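Local coordinates for tyrosine--tRNA ligase (Pyrococcus horikoshii, PDB 2CYC), which attaches tyrosine to its cognate tRNA, probably in two steps, first activating the amino acid with ATP and then transferring it to the acceptor end, at residues A[296-309]-A[333-347]. Sequence-based numbering, arbitrary orientation.
Sequences IIFREEPTEFTVHR and KLHPLDLKNAVAEYL
F305 and A342 meet at the apolar centre, where CZ of the ring lies 3.5 Å from CB of the alanine. The ring reaches the helix because its CG stands anti to the backbone N; L339 CD1 then sits near the ring plane at the edge, while I297 CG2, from the same segment, sits above one face, toward the rim. I297 also serves Y346: its CG1 stands over the middle of the tyrosine ring, 3.6 Å from the centroid and 13° off the normal, a CH-pi contact, and its CD1 reaches V343 CG2. I296 CG2 meets Y346 CE2 obliquely at 3.9 Å. The tyrosine hydroxyl is joined through water 1 to the carbonyl of I296 near the end of helix 288-297. Were Y346 replaced by an alanine, I297 CG1 would probably lose the ring face it rests on, and the water 1 link to I296 O would go with it.

Strand 305-307 forms a beta-hairpin with strand 317-319, and helix 336-350 packs across it, offering D338, A342 and Y346 on successive turns. The axes of strand 305-307 and helix segment 336-347 approach to 8.5 Å, running 132° apart in direction. L325 of helix 322-330 touches both F305 and L334. This part of the class I synthetase chain lies well away from the tyrosine pocket. V307 straddles the helix surface, CG1 3.7 Å from D338 CB and CG2 against A342 CB.

At the polar edge, R309 crosses D338 with guanidinium and carboxylate planes nearly perpendicular. R309 CD lies 3.5 Å from D338 OD2, whereas NE stays 4.9 Å from that oxygen, too far for a direct salt bridge. Water 2 bridges the charges, donating to D338 OD2 and accepting from R309 NH1 and H335 N. NH1 also donates to K333 O at 3.0 Å, a bent bond (139° at the hydrogen), while NE is held by G315 O. H335 is the N-cap of helix 336-350, its ND1 accepting from L337 N in a nearly straight bond close to the imidazole plane.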
loop_
_atom_site.group_PDB
_atom_site.type_symbol
_atom_site.label_atom_id
_atom_site.label_comp_id
_atom_site.label_asym_id
_atom_site.label_seq_id
_atom_site.Cartn_x
_atom_site.Cartn_y
_atom_site.Cartn_z
ATOM N N ILE A 296 -18.619 -33.609 -1.198
ATOM C CA ILE A 296 -18.130 -34.198 0.041
ATOM C C ILE A 296 -18.242 -35.719 -0.037
ATOM O O ILE A 296 -17.231 -36.427 -0.114
ATOM C CB ILE A 296 -18.919 -33.674 1.281
ATOM C CG1 ILE A 296 -18.741 -32.151 1.408
ATOM C CG2 ILE A 296 -18.416 -34.359 2.551
ATOM C CD1 ILE A 296 -19.405 -31.534 2.642
ATOM N N ILE A 297 -19.475 -36.218 -0.064
ATOM C CA ILE A 297 -19.717 -37.659 -0.101
ATOM C C ILE A 297 -19.098 -38.392 -1.301
ATOM O O ILE A 297 -18.536 -39.474 -1.139
ATOM C CB ILE A 297 -21.237 -37.939 -0.011
ATOM C CG1 ILE A 297 -21.770 -37.339 1.302
ATOM C CG2 ILE A 297 -21.505 -39.445 -0.076
ATOM C CD1 ILE A 297 -23.274 -37.465 1.514
ATOM N N PHE A 298 -19.196 -37.818 -2.497
ATOM C CA PHE A 298 -18.602 -38.452 -3.675
ATOM C C PHE A 298 -17.329 -37.733 -4.100
ATOM O O PHE A 298 -17.038 -37.609 -5.292
ATOM C CB PHE A 298 -19.592 -38.489 -4.852
ATOM C CG PHE A 298 -20.738 -39.421 -4.629
ATOM C CD1 PHE A 298 -21.910 -38.973 -4.030
ATOM C CD2 PHE A 298 -20.607 -40.777 -4.918
ATOM C CE1 PHE A 298 -22.933 -39.860 -3.713
ATOM C CE2 PHE A 298 -21.621 -41.672 -4.603
ATOM C CZ PHE A 298 -22.787 -41.212 -3.997
ATOM N N ARG A 299 -16.585 -37.238 -3.115
ATOM C CA ARG A 299 -15.337 -36.552 -3.398
ATOM C C ARG A 299 -14.477 -37.521 -4.190
ATOM O O ARG A 299 -13.850 -37.150 -5.172
ATOM C CB ARG A 299 -14.622 -36.175 -2.104
ATOM C CG ARG A 299 -13.301 -35.492 -2.355
ATOM C CD ARG A 299 -12.757 -34.965 -1.071
ATOM N NE ARG A 299 -12.323 -36.028 -0.178
ATOM C CZ ARG A 299 -11.087 -36.512 -0.150
ATOM N NH1 ARG A 299 -10.165 -36.031 -0.972
ATOM N NH2 ARG A 299 -10.767 -37.455 0.726
ATOM N N GLU A 300 -14.457 -38.768 -3.744
ATOM C CA GLU A 300 -13.701 -39.806 -4.422
ATOM C C GLU A 300 -14.653 -40.930 -4.795
ATOM O O GLU A 300 -15.236 -41.578 -3.928
ATOM C CB GLU A 300 -12.594 -40.343 -3.518
ATOM C CG GLU A 300 -11.611 -39.275 -3.051
ATOM C CD GLU A 300 -10.389 -39.863 -2.375
ATOM O OE1 GLU A 300 -9.491 -39.090 -1.976
ATOM O OE2 GLU A 300 -10.326 -41.101 -2.246
ATOM N N GLU A 301 -14.833 -41.143 -6.091
ATOM C CA GLU A 301 -15.707 -42.207 -6.554
ATOM C C GLU A 301 -14.978 -43.092 -7.562
ATOM O O GLU A 301 -14.012 -42.665 -8.198
ATOM C CB GLU A 301 -17.009 -41.625 -7.142
ATOM C CG GLU A 301 -16.841 -40.469 -8.113
ATOM C CD GLU A 301 -18.157 -39.758 -8.414
ATOM O OE1 GLU A 301 -19.117 -40.426 -8.844
ATOM O OE2 GLU A 301 -18.229 -38.523 -8.225
ATOM N N PRO A 302 -15.431 -44.346 -7.716
ATOM C CA PRO A 302 -16.574 -44.906 -6.987
ATOM C C PRO A 302 -16.378 -45.075 -5.484
ATOM O O PRO A 302 -15.261 -45.237 -4.980
ATOM C CB PRO A 302 -16.813 -46.235 -7.695
ATOM C CG PRO A 302 -15.418 -46.649 -8.071
ATOM C CD PRO A 302 -14.833 -45.357 -8.609
ATOM N N THR A 303 -17.498 -45.018 -4.781
ATOM C CA THR A 303 -17.540 -45.176 -3.344
ATOM C C THR A 303 -18.904 -45.793 -3.083
ATOM O O THR A 303 -19.617 -46.144 -4.024
ATOM C CB THR A 303 -17.426 -43.809 -2.619
ATOM O OG1 THR A 303 -17.558 -44.000 -1.202
ATOM C CG2 THR A 303 -18.507 -42.853 -3.106
ATOM N N GLU A 304 -19.272 -45.936 -1.818
ATOM C CA GLU A 304 -20.564 -46.502 -1.485
ATOM C C GLU A 304 -21.314 -45.597 -0.526
ATOM O O GLU A 304 -20.861 -45.355 0.592
ATOM C CB GLU A 304 -20.398 -47.895 -0.865
ATOM C CG GLU A 304 -20.234 -49.019 -1.885
ATOM C CD GLU A 304 -20.041 -50.377 -1.228
ATOM O OE1 GLU A 304 -20.790 -50.692 -0.281
ATOM O OE2 GLU A 304 -19.143 -51.132 -1.662
ATOM N N PHE A 305 -22.447 -45.075 -0.985
ATOM C CA PHE A 305 -23.288 -44.218 -0.155
ATOM C C PHE A 305 -24.680 -44.843 -0.132
ATOM O O PHE A 305 -25.371 -44.889 -1.155
ATOM C CB PHE A 305 -23.360 -42.793 -0.714
ATOM C CG PHE A 305 -24.216 -41.868 0.114
ATOM C CD1 PHE A 305 -23.971 -41.706 1.480
ATOM C CD2 PHE A 305 -25.270 -41.164 -0.465
ATOM C CE1 PHE A 305 -24.767 -40.856 2.265
ATOM C CE2 PHE A 305 -26.077 -40.305 0.311
ATOM C CZ PHE A 305 -25.822 -40.153 1.679
ATOM N N THR A 306 -25.079 -45.327 1.037
ATOM C CA THR A 306 -26.371 -45.981 1.188
ATOM C C THR A 306 -27.437 -45.158 1.897
ATOM O O THR A 306 -27.190 -44.584 2.952
ATOM C CB THR A 306 -26.227 -47.321 1.965
ATOM O OG1 THR A 306 -25.351 -48.196 1.248
ATOM C CG2 THR A 306 -27.588 -48.005 2.128
ATOM N N VAL A 307 -28.621 -45.104 1.299
ATOM C CA VAL A 307 -29.757 -44.409 1.896
ATOM C C VAL A 307 -30.694 -45.518 2.365
ATOM O O VAL A 307 -31.250 -46.257 1.547
ATOM C CB VAL A 307 -30.496 -43.521 0.872
ATOM C CG1 VAL A 307 -31.743 -42.901 1.520
ATOM C CG2 VAL A 307 -29.562 -42.424 0.362
ATOM N N HIS A 308 -30.838 -45.658 3.681
ATOM C CA HIS A 308 -31.701 -46.690 4.241
ATOM C C HIS A 308 -33.146 -46.219 4.278
ATOM O O HIS A 308 -33.441 -45.136 4.784
ATOM C CB HIS A 308 -31.258 -47.063 5.659
ATOM C CG HIS A 308 -29.854 -47.576 5.737
ATOM N ND1 HIS A 308 -28.775 -46.759 5.992
ATOM C CD2 HIS A 308 -29.351 -48.820 5.557
ATOM C CE1 HIS A 308 -27.666 -47.476 5.964
ATOM N NE2 HIS A 308 -27.988 -48.730 5.701
ATOM N N ARG A 309 -34.040 -47.043 3.737
ATOM C CA ARG A 309 -35.464 -46.729 3.699
ATOM C C ARG A 309 -36.257 -48.015 3.842
ATOM O O ARG A 309 -35.766 -49.094 3.506
ATOM C CB ARG A 309 -35.842 -46.109 2.356
ATOM C CG ARG A 309 -35.042 -44.901 1.946
ATOM C CD ARG A 309 -35.441 -44.465 0.553
ATOM N NE ARG A 309 -35.146 -45.509 -0.422
ATOM C CZ ARG A 309 -35.090 -45.318 -1.734
ATOM N NH1 ARG A 309 -35.313 -44.112 -2.247
ATOM N NH2 ARG A 309 -34.789 -46.334 -2.534
ATOM N N LYS A 333 -37.086 -40.669 -7.580
ATOM C CA LYS A 333 -36.960 -41.983 -6.962
ATOM C C LYS A 333 -36.249 -41.882 -5.604
ATOM O O LYS A 333 -36.292 -42.808 -4.791
ATOM C CB LYS A 333 -36.218 -42.928 -7.909
ATOM C CG LYS A 333 -37.027 -43.232 -9.166
ATOM C CD LYS A 333 -36.210 -43.944 -10.228
ATOM C CE LYS A 333 -37.035 -44.126 -11.499
ATOM N NZ LYS A 333 -36.315 -44.923 -12.529
ATOM N N LEU A 334 -35.607 -40.742 -5.365
ATOM C CA LEU A 334 -34.914 -40.487 -4.098
ATOM C C LEU A 334 -35.498 -39.180 -3.578
ATOM O O LEU A 334 -35.308 -38.124 -4.182
ATOM C CB LEU A 334 -33.407 -40.330 -4.313
ATOM C CG LEU A 334 -32.611 -39.864 -3.091
ATOM C CD1 LEU A 334 -32.769 -40.881 -1.961
ATOM C CD2 LEU A 334 -31.140 -39.672 -3.472
ATOM N N HIS A 335 -36.206 -39.248 -2.460
ATOM C CA HIS A 335 -36.845 -38.054 -1.915
ATOM C C HIS A 335 -35.978 -37.276 -0.918
ATOM O O HIS A 335 -35.223 -37.860 -0.150
ATOM C CB HIS A 335 -38.174 -38.460 -1.269
ATOM C CG HIS A 335 -39.083 -37.310 -0.970
ATOM N ND1 HIS A 335 -38.876 -36.453 0.091
ATOM C CD2 HIS A 335 -40.188 -36.858 -1.610
ATOM C CE1 HIS A 335 -39.813 -35.520 0.089
ATOM N NE2 HIS A 335 -40.620 -35.743 -0.933
ATOM N N PRO A 336 -36.085 -35.939 -0.927
ATOM C CA PRO A 336 -35.315 -35.082 -0.020
ATOM C C PRO A 336 -35.358 -35.539 1.440
ATOM O O PRO A 336 -34.367 -35.415 2.152
ATOM C CB PRO A 336 -35.961 -33.721 -0.216
ATOM C CG PRO A 336 -36.298 -33.739 -1.666
ATOM C CD PRO A 336 -36.888 -35.124 -1.855
ATOM N N LEU A 337 -36.500 -36.063 1.889
ATOM C CA LEU A 337 -36.611 -36.524 3.277
ATOM C C LEU A 337 -35.537 -37.561 3.604
ATOM O O LEU A 337 -34.870 -37.479 4.635
ATOM C CB LEU A 337 -37.990 -37.147 3.544
ATOM C CG LEU A 337 -39.211 -36.224 3.666
ATOM C CD1 LEU A 337 -40.468 -37.064 3.622
ATOM C CD2 LEU A 337 -39.148 -35.426 4.967
ATOM N N ASP A 338 -35.372 -38.539 2.723
ATOM C CA ASP A 338 -34.395 -39.596 2.951
ATOM C C ASP A 338 -32.963 -39.148 2.667
ATOM O O ASP A 338 -32.049 -39.489 3.415
ATOM C CB ASP A 338 -34.771 -40.818 2.118
ATOM C CG ASP A 338 -36.200 -41.279 2.395
ATOM O OD1 ASP A 338 -36.524 -41.508 3.579
ATOM O OD2 ASP A 338 -36.998 -41.403 1.441
ATOM N N LEU A 339 -32.767 -38.379 1.600
ATOM C CA LEU A 339 -31.432 -37.882 1.265
ATOM C C LEU A 339 -30.883 -37.014 2.407
ATOM O O LEU A 339 -29.748 -37.208 2.855
ATOM C CB LEU A 339 -31.465 -37.059 -0.026
ATOM C CG LEU A 339 -30.119 -36.428 -0.426
ATOM C CD1 LEU A 339 -29.040 -37.516 -0.589
ATOM C CD2 LEU A 339 -30.303 -35.655 -1.716
ATOM N N LYS A 340 -31.692 -36.067 2.883
ATOM C CA LYS A 340 -31.272 -35.189 3.978
ATOM C C LYS A 340 -30.821 -35.973 5.212
ATOM O O LYS A 340 -29.795 -35.661 5.821
ATOM C CB LYS A 340 -32.408 -34.251 4.394
ATOM C CG LYS A 340 -32.662 -33.058 3.494
ATOM C CD LYS A 340 -33.801 -32.246 4.105
ATOM C CE LYS A 340 -34.153 -31.034 3.284
ATOM N NZ LYS A 340 -35.141 -30.189 4.009
ATOM N N ASN A 341 -31.601 -36.978 5.595
ATOM C CA ASN A 341 -31.251 -37.771 6.759
ATOM C C ASN A 341 -29.955 -38.539 6.520
ATOM O O ASN A 341 -29.108 -38.644 7.409
ATOM C CB ASN A 341 -32.395 -38.730 7.108
ATOM C CG ASN A 341 -31.984 -39.789 8.122
ATOM O OD1 ASN A 341 -31.772 -40.950 7.766
ATOM N ND2 ASN A 341 -31.856 -39.391 9.388
ATOM N N ALA A 342 -29.777 -39.064 5.313
ATOM C CA ALA A 342 -28.558 -39.814 5.033
ATOM C C ALA A 342 -27.338 -38.879 5.045
ATOM O O ALA A 342 -26.287 -39.235 5.561
ATOM C CB ALA A 342 -28.677 -40.542 3.691
ATOM N N VAL A 343 -27.480 -37.674 4.499
ATOM C CA VAL A 343 -26.357 -36.741 4.488
ATOM C C VAL A 343 -25.973 -36.329 5.909
ATOM O O VAL A 343 -24.790 -36.225 6.225
ATOM C CB VAL A 343 -26.667 -35.488 3.647
ATOM C CG1 VAL A 343 -25.578 -34.433 3.841
ATOM C CG2 VAL A 343 -26.755 -35.876 2.171
ATOM N N ALA A 344 -26.965 -36.102 6.764
ATOM C CA ALA A 344 -26.695 -35.719 8.149
ATOM C C ALA A 344 -25.854 -36.773 8.884
ATOM O O ALA A 344 -24.838 -36.448 9.523
ATOM C CB ALA A 344 -28.004 -35.497 8.899
ATOM N N GLU A 345 -26.283 -38.033 8.803
ATOM C CA GLU A 345 -25.572 -39.125 9.469
ATOM C C GLU A 345 -24.167 -39.275 8.914
ATOM O O GLU A 345 -23.215 -39.496 9.668
ATOM C CB GLU A 345 -26.343 -40.445 9.320
ATOM C CG GLU A 345 -27.660 -40.472 10.093
ATOM C CD GLU A 345 -27.482 -40.052 11.539
ATOM O OE1 GLU A 345 -26.567 -40.593 12.199
ATOM O OE2 GLU A 345 -28.253 -39.183 12.013
ATOM N N TYR A 346 -24.033 -39.160 7.594
ATOM C CA TYR A 346 -22.712 -39.250 6.974
ATOM C C TYR A 346 -21.804 -38.155 7.569
ATOM O O TYR A 346 -20.658 -38.404 7.937
ATOM C CB TYR A 346 -22.818 -39.039 5.459
ATOM C CG TYR A 346 -21.467 -38.962 4.777
ATOM C CD1 TYR A 346 -20.875 -40.096 4.215
ATOM C CD2 TYR A 346 -20.760 -37.764 4.739
ATOM C CE1 TYR A 346 -19.606 -40.033 3.634
ATOM C CE2 TYR A 346 -19.494 -37.689 4.165
ATOM C CZ TYR A 346 -18.923 -38.819 3.618
ATOM O OH TYR A 346 -17.664 -38.723 3.069
ATOM N N LEU A 347 -22.330 -36.937 7.648
ATOM C CA LEU A 347 -21.578 -35.800 8.189
ATOM C C LEU A 347 -21.252 -35.995 9.678
ATOM O O LEU A 347 -20.146 -35.690 10.139
ATOM C CB LEU A 347 -22.394 -34.520 7.989
ATOM C CG LEU A 347 -21.991 -33.508 6.909
ATOM C CD1 LEU A 347 -21.318 -34.176 5.755
ATOM C CD2 LEU A 347 -23.222 -32.736 6.459
HETATM O O HOH W 1 -15.295 -36.828 2.061
HETATM O O HOH W 2 -36.661 -41.572 -1.235
HETATM O O HOH W 3 -34.359 -45.424 -4.977
#